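Local coordinates for sialidase domain-containing protein (Dyadobacter fermentans, PDB 5HX0) that is of unknown function but, as a probable sialidase-like β-propeller, may bind or process carbohydrate, at residues L130-A140 with M212-W222; R331-I341 with P353-T364. All blocks are in the same frame, centred on the assembly; numbering follows the deposited sequence.

Contact 1. Residues L130-A140 with M212-W222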
loop_
_atom_site.group_PDB
_atom_site.type_symbol
_atom_site.label_atom_id
_atom_site.label_comp_id
_atom_site.label_asym_id
_atom_site.label_seq_id
_atom_site.Cartn_x
_atom_site.Cartn_y
_atom_site.Cartn_z
ATOM N N LEU A 130 -15.405 -11.182 -7.994
ATOM C CA LEU A 130 -16.732 -11.691 -8.356
ATOM C C LEU A 130 -17.655 -10.494 -8.546
ATOM O O LEU A 130 -17.768 -9.660 -7.645
ATOM C CB LEU A 130 -17.325 -12.604 -7.279
ATOM C CG LEU A 130 -18.764 -13.087 -7.598
ATOM C CD1 LEU A 130 -18.782 -14.033 -8.825
ATOM C CD2 LEU A 130 -19.398 -13.776 -6.393
ATOM N N GLN A 131 -18.311 -10.399 -9.698
ATOM C CA GLN A 131 -19.318 -9.365 -9.907
ATOM C C GLN A 131 -20.704 -9.997 -9.814
ATOM O O GLN A 131 -21.017 -10.897 -10.594
ATOM C CB GLN A 131 -19.152 -8.672 -11.256
ATOM C CG GLN A 131 -20.219 -7.598 -11.493
ATOM C CD GLN A 131 -19.993 -6.847 -12.777
ATOM O OE1 GLN A 131 -19.787 -5.637 -12.762
ATOM N NE2 GLN A 131 -19.989 -7.566 -13.896
ATOM N N LEU A 132 -21.521 -9.527 -8.862
ATOM C CA LEU A 132 -22.896 -9.999 -8.740
ATOM C C LEU A 132 -23.782 -9.382 -9.821
ATOM O O LEU A 132 -23.475 -8.329 -10.383
ATOM C CB LEU A 132 -23.478 -9.653 -7.362
ATOM C CG LEU A 132 -22.650 -10.145 -6.166
ATOM C CD1 LEU A 132 -23.441 -10.009 -4.859
ATOM C CD2 LEU A 132 -22.212 -11.591 -6.377
ATOM N N LYS A 133 -24.916 -10.043 -10.089
ATOM C CA LYS A 133 -25.863 -9.499 -11.063
ATOM C C LYS A 133 -26.296 -8.085 -10.701
ATOM O O LYS A 133 -26.575 -7.273 -11.594
ATOM C CB LYS A 133 -27.096 -10.398 -11.167
ATOM C CG LYS A 133 -26.785 -11.843 -11.479
ATOM C CD LYS A 133 -26.408 -12.015 -12.891
ATOM C CE LYS A 133 -26.526 -13.487 -13.267
ATOM N NZ LYS A 133 -25.934 -13.714 -14.609
ATOM N N ASP A 134 -26.330 -7.757 -9.411
ATOM C CA ASP A 134 -26.752 -6.418 -9.014
ATOM C C ASP A 134 -25.607 -5.416 -9.062
ATOM O O ASP A 134 -25.791 -4.260 -8.682
ATOM C CB ASP A 134 -27.400 -6.439 -7.616
ATOM C CG ASP A 134 -26.411 -6.712 -6.486
ATOM O OD1 ASP A 134 -25.185 -6.624 -6.693
ATOM O OD2 ASP A 134 -26.878 -6.998 -5.362
ATOM N N GLY A 135 -24.435 -5.828 -9.514
ATOM C CA GLY A 135 -23.328 -4.919 -9.709
ATOM C C GLY A 135 -22.341 -4.860 -8.568
ATOM O O GLY A 135 -21.250 -4.301 -8.751
ATOM N N THR A 136 -22.685 -5.410 -7.398
ATOM C CA THR A 136 -21.717 -5.546 -6.312
ATOM C C THR A 136 -20.474 -6.290 -6.787
ATOM O O THR A 136 -20.570 -7.256 -7.548
ATOM C CB THR A 136 -22.358 -6.308 -5.156
ATOM O OG1 THR A 136 -23.522 -5.592 -4.711
ATOM C CG2 THR A 136 -21.373 -6.485 -3.998
ATOM N N ILE A 137 -19.299 -5.857 -6.331
ATOM C CA ILE A 137 -18.054 -6.561 -6.651
ATOM C C ILE A 137 -17.388 -6.998 -5.361
ATOM O O ILE A 137 -17.204 -6.186 -4.447
ATOM C CB ILE A 137 -17.093 -5.696 -7.485
ATOM C CG1 ILE A 137 -17.755 -5.256 -8.796
ATOM C CG2 ILE A 137 -15.770 -6.471 -7.770
ATOM C CD1 ILE A 137 -17.010 -4.103 -9.494
ATOM N N LEU A 138 -17.046 -8.284 -5.286
ATOM C CA LEU A 138 -16.234 -8.836 -4.210
ATOM C C LEU A 138 -14.826 -9.057 -4.737
ATOM O O LEU A 138 -14.656 -9.486 -5.879
ATOM C CB LEU A 138 -16.791 -10.168 -3.721
ATOM C CG LEU A 138 -18.253 -10.217 -3.263
ATOM C CD1 LEU A 138 -18.621 -11.640 -2.867
ATOM C CD2 LEU A 138 -18.419 -9.299 -2.085
ATOM N N CYS A 139 -13.821 -8.777 -3.903
ATOM C CA CYS A 139 -12.424 -9.027 -4.267
ATOM C C CYS A 139 -11.782 -9.814 -3.126
ATOM O O CYS A 139 -11.398 -9.239 -2.106
ATOM C CB CYS A 139 -11.671 -7.720 -4.545
ATOM S SG CYS A 139 -9.951 -7.997 -5.040
ATOM N N ALA A 140 -11.667 -11.128 -3.303
ATOM C CA ALA A 140 -11.054 -11.982 -2.296
ATOM C C ALA A 140 -9.537 -11.933 -2.417
ATOM O O ALA A 140 -8.976 -11.782 -3.514
ATOM C CB ALA A 140 -11.542 -13.424 -2.445
HETATM N N MSE A 212 -15.435 -17.556 -7.355
HETATM C CA MSE A 212 -16.697 -17.759 -6.666
HETATM C C MSE A 212 -17.775 -17.855 -7.725
HETATM O O MSE A 212 -17.503 -17.593 -8.894
HETATM C CB MSE A 212 -17.000 -16.594 -5.716
HETATM C CG MSE A 212 -15.945 -16.358 -4.672
HETATM SE SE MSE A 212 -16.407 -14.730 -3.692
HETATM C CE MSE A 212 -15.102 -14.827 -2.262
ATOM N N TYR A 213 -19.007 -18.198 -7.333
ATOM C CA TYR A 213 -20.094 -18.220 -8.305
ATOM C C TYR A 213 -21.384 -17.794 -7.613
ATOM O O TYR A 213 -21.667 -18.216 -6.487
ATOM C CB TYR A 213 -20.230 -19.612 -8.954
ATOM C CG TYR A 213 -21.115 -19.622 -10.180
ATOM C CD1 TYR A 213 -22.491 -19.833 -10.064
ATOM C CD2 TYR A 213 -20.585 -19.398 -11.443
ATOM C CE1 TYR A 213 -23.305 -19.829 -11.175
ATOM C CE2 TYR A 213 -21.395 -19.400 -12.571
ATOM C CZ TYR A 213 -22.751 -19.608 -12.424
ATOM O OH TYR A 213 -23.574 -19.610 -13.523
ATOM N N GLU A 214 -22.142 -16.924 -8.267
ATOM C CA GLU A 214 -23.433 -16.502 -7.733
ATOM C C GLU A 214 -24.486 -17.493 -8.235
ATOM O O GLU A 214 -24.776 -17.543 -9.429
ATOM C CB GLU A 214 -23.744 -15.067 -8.157
ATOM C CG GLU A 214 -25.049 -14.527 -7.545
ATOM C CD GLU A 214 -25.428 -13.137 -8.064
ATOM O OE1 GLU A 214 -24.832 -12.660 -9.058
ATOM O OE2 GLU A 214 -26.338 -12.525 -7.468
ATOM N N GLY A 215 -25.045 -18.289 -7.339
ATOM C CA GLY A 215 -26.044 -19.253 -7.756
ATOM C C GLY A 215 -27.322 -18.576 -8.228
ATOM O O GLY A 215 -27.554 -17.387 -8.010
ATOM N N LYS A 216 -28.180 -19.363 -8.889
ATOM C CA LYS A 216 -29.389 -18.786 -9.476
ATOM C C LYS A 216 -30.293 -18.178 -8.408
ATOM O O LYS A 216 -31.023 -17.223 -8.687
ATOM C CB LYS A 216 -30.147 -19.838 -10.304
ATOM N N ASN A 217 -30.230 -18.675 -7.175
ATOM C CA ASN A 217 -31.038 -18.112 -6.106
ATOM C C ASN A 217 -30.360 -16.946 -5.396
ATOM O O ASN A 217 -30.868 -16.484 -4.374
ATOM C CB ASN A 217 -31.413 -19.195 -5.089
ATOM C CG ASN A 217 -30.203 -19.855 -4.462
ATOM O OD1 ASN A 217 -29.075 -19.395 -4.629
ATOM N ND2 ASN A 217 -30.434 -20.948 -3.735
ATOM N N GLY A 218 -29.231 -16.460 -5.913
ATOM C CA GLY A 218 -28.533 -15.335 -5.315
ATOM C C GLY A 218 -27.533 -15.702 -4.232
ATOM O O GLY A 218 -26.800 -14.825 -3.754
ATOM N N ARG A 219 -27.492 -16.962 -3.823
ATOM C CA ARG A 219 -26.489 -17.418 -2.875
ATOM C C ARG A 219 -25.112 -17.454 -3.554
ATOM O O ARG A 219 -25.007 -17.735 -4.747
ATOM C CB ARG A 219 -26.931 -18.782 -2.362
ATOM C CG ARG A 219 -25.901 -19.765 -1.983
ATOM C CD ARG A 219 -26.629 -21.022 -1.459
ATOM N NE ARG A 219 -27.411 -20.764 -0.244
ATOM C CZ ARG A 219 -27.831 -21.711 0.595
ATOM N NH1 ARG A 219 -27.547 -22.985 0.358
ATOM N NH2 ARG A 219 -28.528 -21.383 1.674
ATOM N N ILE A 220 -24.055 -17.122 -2.808
ATOM C CA ILE A 220 -22.695 -17.111 -3.363
ATOM C C ILE A 220 -21.952 -18.350 -2.888
ATOM O O ILE A 220 -21.861 -18.600 -1.680
ATOM C CB ILE A 220 -21.913 -15.851 -2.962
ATOM C CG1 ILE A 220 -22.711 -14.593 -3.301
ATOM C CG2 ILE A 220 -20.548 -15.841 -3.708
ATOM C CD1 ILE A 220 -22.016 -13.356 -2.858
ATOM N N LEU A 221 -21.384 -19.086 -3.836
ATOM C CA LEU A 221 -20.614 -20.298 -3.593
ATOM C C LEU A 221 -19.130 -19.967 -3.630
ATOM O O LEU A 221 -18.679 -19.235 -4.507
ATOM C CB LEU A 221 -20.921 -21.340 -4.673
ATOM C CG LEU A 221 -22.401 -21.607 -4.879
ATOM C CD1 LEU A 221 -22.607 -22.478 -6.102
ATOM C CD2 LEU A 221 -22.945 -22.280 -3.636
ATOM N N TRP A 222 -18.367 -20.530 -2.698
ATOM C CA TRP A 222 -16.931 -20.267 -2.636
ATOM C C TRP A 222 -16.251 -21.529 -2.136
ATOM O O TRP A 222 -16.507 -21.957 -1.004
ATOM C CB TRP A 222 -16.631 -19.095 -1.696
ATOM C CG TRP A 222 -15.212 -18.611 -1.729
ATOM C CD1 TRP A 222 -14.263 -18.870 -2.679
ATOM C CD2 TRP A 222 -14.583 -17.783 -0.740
ATOM N NE1 TRP A 222 -13.075 -18.245 -2.347
ATOM C CE2 TRP A 222 -13.252 -17.567 -1.162
ATOM C CE3 TRP A 222 -15.027 -17.194 0.456
ATOM C CZ2 TRP A 222 -12.357 -16.789 -0.434
ATOM C CZ3 TRP A 222 -14.144 -16.425 1.181
ATOM C CH2 TRP A 222 -12.818 -16.227 0.739
HETATM O O HOH W 1 -22.725 -13.040 -10.774
HETATM O O HOH W 2 -26.989 -9.866 -7.485
#
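L130, L138 and A140 meet M212, I220 and W222 where the first hairpins of two successive blades of a six-bladed β-propeller lie against each other. L130 has CG anti to its own nitrogen (chi1 176°), which carries CD2 into the angle between I220 CG2, at 3.6 Å, and the CB of M212. L130 and I220 run past one another in opposite directions, whereas L138 and I220 meet tip to tip, CD1 to CD1 at 3.8 Å. That same L138 methyl touches the selenium of M212, whose chain crosses it at about a right angle; L132 lies across I220 likewise. Branched aliphatic side chains suit this seam because one residue can touch two or three neighbours. M212, present as selenomethionine, is long and unbranched; extended beyond CG, it lays its CE methyl over the centre of the W222 indole, 3.3 Å above the ring plane. A140, small enough to sit close, touches that methyl with its CB. The W222 ring also meets that of W249, outside the two hairpins.

At the polar end E214 stretches out fully toward the turn L132-G135 of the other hairpin, long enough to reach the main chain there. OE1 accepts the K133 N-H through its syn lone pair (2.8 Å, 157° at the hydrogen), and one water joins OE1 to Q131 O. A second water joins OE2 to D134 N, so the carboxylate is tied to the turn by one direct bond and two water bridges. The turn is braced from within by an Asx turn, D134 OD1 accepting from T136 N, while D134 OD2 pairs with K245. The aliphatic part of K133 also rests on the carboxylate, its CG 3.2 Å from E214 OE1, while NZ stays 5.8 Å from that oxygen.

Contact 2. Residues R331-I341 with P353-T364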
loop_
_atom_site.group_PDB
_atom_site.type_symbol
_atom_site.label_atom_id
_atom_site.label_comp_id
_atom_site.label_asym_id
_atom_site.label_seq_id
_atom_site.Cartn_x
_atom_site.Cartn_y
_atom_site.Cartn_z
ATOM N N ARG A 331 1.990 -25.797 -16.930
ATOM C CA ARG A 331 3.360 -25.598 -16.465
ATOM C C ARG A 331 4.201 -26.830 -16.750
ATOM O O ARG A 331 4.862 -27.381 -15.880
ATOM C CB ARG A 331 3.365 -25.229 -14.984
ATOM C CG ARG A 331 2.905 -23.763 -14.739
ATOM C CD ARG A 331 2.436 -23.544 -13.300
ATOM N NE ARG A 331 2.375 -22.129 -12.937
ATOM C CZ ARG A 331 2.215 -21.665 -11.693
ATOM N NH1 ARG A 331 2.203 -20.352 -11.477
ATOM N NH2 ARG A 331 2.060 -22.498 -10.663
ATOM N N HIS A 332 4.113 -27.292 -17.996
ATOM C CA HIS A 332 4.949 -28.364 -18.532
ATOM C C HIS A 332 5.381 -27.937 -19.924
ATOM O O HIS A 332 4.840 -26.987 -20.485
ATOM C CB HIS A 332 4.189 -29.692 -18.570
ATOM C CG HIS A 332 3.459 -29.983 -17.300
ATOM N ND1 HIS A 332 4.058 -30.600 -16.226
ATOM C CD2 HIS A 332 2.201 -29.678 -16.905
ATOM C CE1 HIS A 332 3.188 -30.703 -15.237
ATOM N NE2 HIS A 332 2.054 -30.142 -15.620
ATOM N N LYS A 333 6.371 -28.623 -20.489
ATOM C CA LYS A 333 6.784 -28.306 -21.860
ATOM C C LYS A 333 5.698 -28.689 -22.850
ATOM O O LYS A 333 5.146 -29.785 -22.782
ATOM C CB LYS A 333 8.093 -29.026 -22.235
ATOM C CG LYS A 333 9.266 -28.747 -21.302
ATOM C CD LYS A 333 9.400 -27.257 -20.962
ATOM C CE LYS A 333 10.627 -26.602 -21.618
ATOM N NZ LYS A 333 10.649 -25.104 -21.419
ATOM N N PRO A 334 5.372 -27.787 -23.774
ATOM C CA PRO A 334 5.835 -26.403 -23.883
ATOM C C PRO A 334 5.003 -25.484 -22.984
ATOM O O PRO A 334 3.770 -25.554 -23.034
ATOM C CB PRO A 334 5.610 -26.080 -25.357
ATOM C CG PRO A 334 4.441 -26.910 -25.736
ATOM C CD PRO A 334 4.419 -28.131 -24.840
ATOM N N LEU A 335 5.667 -24.648 -22.197
ATOM C CA LEU A 335 4.999 -23.876 -21.147
ATOM C C LEU A 335 3.980 -22.903 -21.717
ATOM O O LEU A 335 4.283 -22.159 -22.648
ATOM C CB LEU A 335 6.033 -23.097 -20.354
ATOM C CG LEU A 335 7.089 -23.913 -19.622
ATOM C CD1 LEU A 335 8.211 -22.994 -19.179
ATOM C CD2 LEU A 335 6.441 -24.583 -18.423
ATOM N N GLY A 336 2.782 -22.879 -21.129
ATOM C CA GLY A 336 1.812 -21.867 -21.527
ATOM C C GLY A 336 0.426 -22.010 -20.924
ATOM O O GLY A 336 0.276 -22.292 -19.728
ATOM N N ILE A 337 -0.593 -21.822 -21.765
ATOM C CA ILE A 337 -1.979 -21.648 -21.340
ATOM C C ILE A 337 -2.834 -22.517 -22.235
ATOM O O ILE A 337 -2.649 -22.503 -23.455
ATOM C CB ILE A 337 -2.458 -20.181 -21.458
ATOM C CG1 ILE A 337 -1.462 -19.171 -20.843
ATOM C CG2 ILE A 337 -3.907 -20.026 -20.924
ATOM C CD1 ILE A 337 -1.275 -19.247 -19.317
ATOM N N ARG A 338 -3.797 -23.232 -21.651
ATOM C CA ARG A 338 -4.682 -24.105 -22.421
ATOM C C ARG A 338 -6.121 -23.984 -21.916
ATOM O O ARG A 338 -6.397 -23.357 -20.888
ATOM C CB ARG A 338 -4.185 -25.563 -22.354
ATOM C CG ARG A 338 -2.760 -25.704 -22.918
ATOM C CD ARG A 338 -2.215 -27.119 -22.889
ATOM N NE ARG A 338 -0.883 -27.114 -23.502
ATOM C CZ ARG A 338 -0.371 -28.124 -24.194
ATOM N NH1 ARG A 338 -1.068 -29.242 -24.368
ATOM N NH2 ARG A 338 0.841 -28.011 -24.718
ATOM N N ALA A 339 -7.045 -24.613 -22.643
ATOM C CA ALA A 339 -8.449 -24.572 -22.270
ATOM C C ALA A 339 -9.198 -25.685 -22.988
ATOM O O ALA A 339 -8.697 -26.279 -23.946
ATOM C CB ALA A 339 -9.076 -23.207 -22.604
ATOM N N ARG A 340 -10.416 -25.959 -22.510
ATOM C CA ARG A 340 -11.329 -26.817 -23.250
ATOM C C ARG A 340 -12.755 -26.360 -22.972
ATOM O O ARG A 340 -13.033 -25.758 -21.939
ATOM C CB ARG A 340 -11.130 -28.305 -22.893
ATOM C CG ARG A 340 -11.125 -28.640 -21.411
ATOM C CD ARG A 340 -10.672 -30.109 -21.169
ATOM N NE ARG A 340 -9.238 -30.306 -21.396
ATOM C CZ ARG A 340 -8.671 -31.485 -21.647
ATOM N NH1 ARG A 340 -9.417 -32.589 -21.710
ATOM N NH2 ARG A 340 -7.361 -31.567 -21.849
ATOM N N ILE A 341 -13.657 -26.622 -23.913
ATOM C CA ILE A 341 -15.036 -26.173 -23.790
ATOM C C ILE A 341 -15.891 -27.376 -23.432
ATOM O O ILE A 341 -15.979 -28.332 -24.209
ATOM C CB ILE A 341 -15.529 -25.507 -25.084
ATOM C CG1 ILE A 341 -14.716 -24.241 -25.375
ATOM C CG2 ILE A 341 -17.033 -25.212 -24.983
ATOM C CD1 ILE A 341 -15.162 -23.527 -26.661
ATOM N N PRO A 353 -11.987 -31.422 -26.684
ATOM C CA PRO A 353 -10.635 -31.251 -27.226
ATOM C C PRO A 353 -9.940 -30.060 -26.592
ATOM O O PRO A 353 -10.565 -29.042 -26.298
ATOM C CB PRO A 353 -10.876 -31.031 -28.727
ATOM C CG PRO A 353 -12.294 -30.528 -28.833
ATOM C CD PRO A 353 -13.045 -31.178 -27.686
ATOM N N GLU A 354 -8.630 -30.190 -26.400
ATOM C CA GLU A 354 -7.865 -29.155 -25.716
ATOM C C GLU A 354 -7.453 -28.056 -26.695
ATOM O O GLU A 354 -6.957 -28.328 -27.795
ATOM C CB GLU A 354 -6.639 -29.757 -25.037
ATOM C CG GLU A 354 -5.821 -28.765 -24.227
ATOM C CD GLU A 354 -4.773 -29.459 -23.377
ATOM O OE1 GLU A 354 -3.774 -29.944 -23.937
ATOM O OE2 GLU A 354 -4.963 -29.534 -22.144
ATOM N N ILE A 355 -7.693 -26.820 -26.289
ATOM C CA ILE A 355 -7.347 -25.619 -27.037
ATOM C C ILE A 355 -6.002 -25.149 -26.502
ATOM O O ILE A 355 -5.861 -24.925 -25.294
ATOM C CB ILE A 355 -8.426 -24.535 -26.838
ATOM C CG1 ILE A 355 -9.807 -25.067 -27.237
ATOM C CG2 ILE A 355 -8.069 -23.253 -27.569
ATOM C CD1 ILE A 355 -10.962 -24.206 -26.753
ATOM N N VAL A 356 -4.995 -25.009 -27.360
ATOM C CA VAL A 356 -3.681 -24.582 -26.874
ATOM C C VAL A 356 -3.517 -23.103 -27.195
ATOM O O VAL A 356 -3.414 -22.722 -28.367
ATOM C CB VAL A 356 -2.542 -25.433 -27.461
ATOM C CG1 VAL A 356 -1.208 -24.995 -26.862
ATOM C CG2 VAL A 356 -2.776 -26.928 -27.158
ATOM N N LEU A 357 -3.484 -22.252 -26.162
ATOM C CA LEU A 357 -3.433 -20.810 -26.412
ATOM C C LEU A 357 -2.006 -20.255 -26.469
ATOM O O LEU A 357 -1.733 -19.331 -27.243
ATOM C CB LEU A 357 -4.234 -20.049 -25.344
ATOM C CG LEU A 357 -5.724 -20.391 -25.249
ATOM C CD1 LEU A 357 -6.370 -19.636 -24.101
ATOM C CD2 LEU A 357 -6.439 -20.079 -26.569
ATOM N N ARG A 358 -1.092 -20.776 -25.657
ATOM C CA ARG A 358 0.282 -20.277 -25.611
ATOM C C ARG A 358 1.215 -21.451 -25.393
ATOM O O ARG A 358 0.916 -22.341 -24.591
ATOM C CB ARG A 358 0.525 -19.246 -24.474
ATOM C CG ARG A 358 -0.307 -17.975 -24.528
ATOM C CD ARG A 358 0.127 -17.063 -25.672
ATOM N NE ARG A 358 1.436 -16.441 -25.509
ATOM C CZ ARG A 358 1.619 -15.170 -25.152
ATOM N NH1 ARG A 358 0.578 -14.386 -24.892
ATOM N NH2 ARG A 358 2.838 -14.676 -25.069
ATOM N N THR A 359 2.344 -21.446 -26.104
ATOM C CA THR A 359 3.398 -22.438 -25.922
ATOM C C THR A 359 4.760 -21.794 -25.705
ATOM O O THR A 359 5.763 -22.518 -25.622
ATOM C CB THR A 359 3.493 -23.376 -27.145
ATOM O OG1 THR A 359 3.728 -22.591 -28.317
ATOM C CG2 THR A 359 2.198 -24.160 -27.342
ATOM N N ASP A 360 4.828 -20.461 -25.617
ATOM C CA ASP A 360 6.087 -19.722 -25.660
ATOM C C ASP A 360 6.568 -19.257 -24.288
ATOM O O ASP A 360 7.369 -18.312 -24.205
ATOM C CB ASP A 360 5.951 -18.516 -26.598
ATOM C CG ASP A 360 4.787 -17.584 -26.217
ATOM O OD1 ASP A 360 3.721 -18.078 -25.781
ATOM O OD2 ASP A 360 4.938 -16.350 -26.367
ATOM N N GLY A 361 6.104 -19.879 -23.206
ATOM C CA GLY A 361 6.502 -19.416 -21.881
ATOM C C GLY A 361 7.972 -19.682 -21.602
ATOM O O GLY A 361 8.549 -20.669 -22.065
ATOM N N GLY A 362 8.580 -18.795 -20.805
ATOM C CA GLY A 362 9.973 -18.916 -20.405
ATOM C C GLY A 362 10.189 -19.854 -19.230
ATOM O O GLY A 362 10.772 -20.926 -19.389
ATOM N N THR A 363 9.709 -19.469 -18.049
ATOM C CA THR A 363 9.763 -20.275 -16.836
ATOM C C THR A 363 8.349 -20.658 -16.422
ATOM O O THR A 363 7.365 -20.183 -16.985
ATOM C CB THR A 363 10.435 -19.514 -15.688
ATOM O OG1 THR A 363 9.539 -18.493 -15.221
ATOM C CG2 THR A 363 11.722 -18.855 -16.147
ATOM N N THR A 364 8.257 -21.538 -15.421
ATOM C CA THR A 364 6.965 -21.988 -14.919
ATOM C C THR A 364 6.199 -20.901 -14.162
ATOM O O THR A 364 5.041 -21.128 -13.784
ATOM C CB THR A 364 7.173 -23.202 -14.012
ATOM O OG1 THR A 364 8.104 -22.848 -12.986
ATOM C CG2 THR A 364 7.735 -24.394 -14.816
HETATM O O HOH W 3 1.095 -25.033 -23.602
HETATM O O HOH W 4 -12.790 -27.688 -26.464
#
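The outer β-hairpin of a propeller blade, strands 336-342 and 354-358, forms this contact, with 354-358 as the outermost strand of its sheet. A339 and I355 make an antiparallel hydrogen-bonded pair, I355 N donating to A339 O at 2.6 Å. Further along, L357 and R358 both face I337, a classic β bulge: I337 O accepts from L357 N at 2.8 Å and from R358 N at 3.2 Å. Beyond the bulge G336, with no side chain to intrude, brings its CA within 3.2 Å of R358 O, and G361 N donates to L335 O.

One face of the hairpin carries R338, R340, E354 and V356. E354 is extended and lies between the two arginines, which come at its carboxylate from opposite faces, each keeping the oxygen near its own guanidinium plane. R338 NH1 meets OE1 at 2.8 Å, its guanidinium turned 88° from the carboxylate; R340 NH2 meets OE2 at 3.2 Å, similarly perpendicular. R340 reaches there with CG wedged between its backbone nitrogen and carbonyl carbon (chi1 51°) and a bend at chi3. Y328 OH, on the next strand, bonds to both R340 NE and E354 OE2 and so joins the network. V356 lies alongside R338, its CG2 over one face of the guanidinium, toward the rim, and a water links R338 NE to P334 O and R358 O.

On the other face I355 CD1 touches I341 CG1 at 4.0 Å and A339 contributes only a methyl; I337 and L357 pack on strand 378-385 of the adjoining blade. R358 bends back to hold D360 side-on with NE and NH2. With a salt-bridge network on one face and a mainly apolar face turned to the next sheet, these are the outer two strands of a four-stranded antiparallel β-propeller blade.

Overall arrangement
From the N terminus, strand 42-51 leaves to join the sheet of the last C-terminal strands, closing the propeller ring. The chain then reaches contact 1, where segment 130-140 is met by 212-222 after 71 intervening residues, closing a long excursion that includes the rest of the first segment's blade; the contact ties this blade to the next. Contact 2 follows in series, neither nested in nor crossing the first: only 11 residues separate 331-341 from 353-364, so it closes a local hairpin inside one blade, whose apolar face rests on the blade shared by both chain ends. The two contacts lie on opposite sides of the chain's centre, their own centres 29 Å apart and nearest atoms about 14 Å.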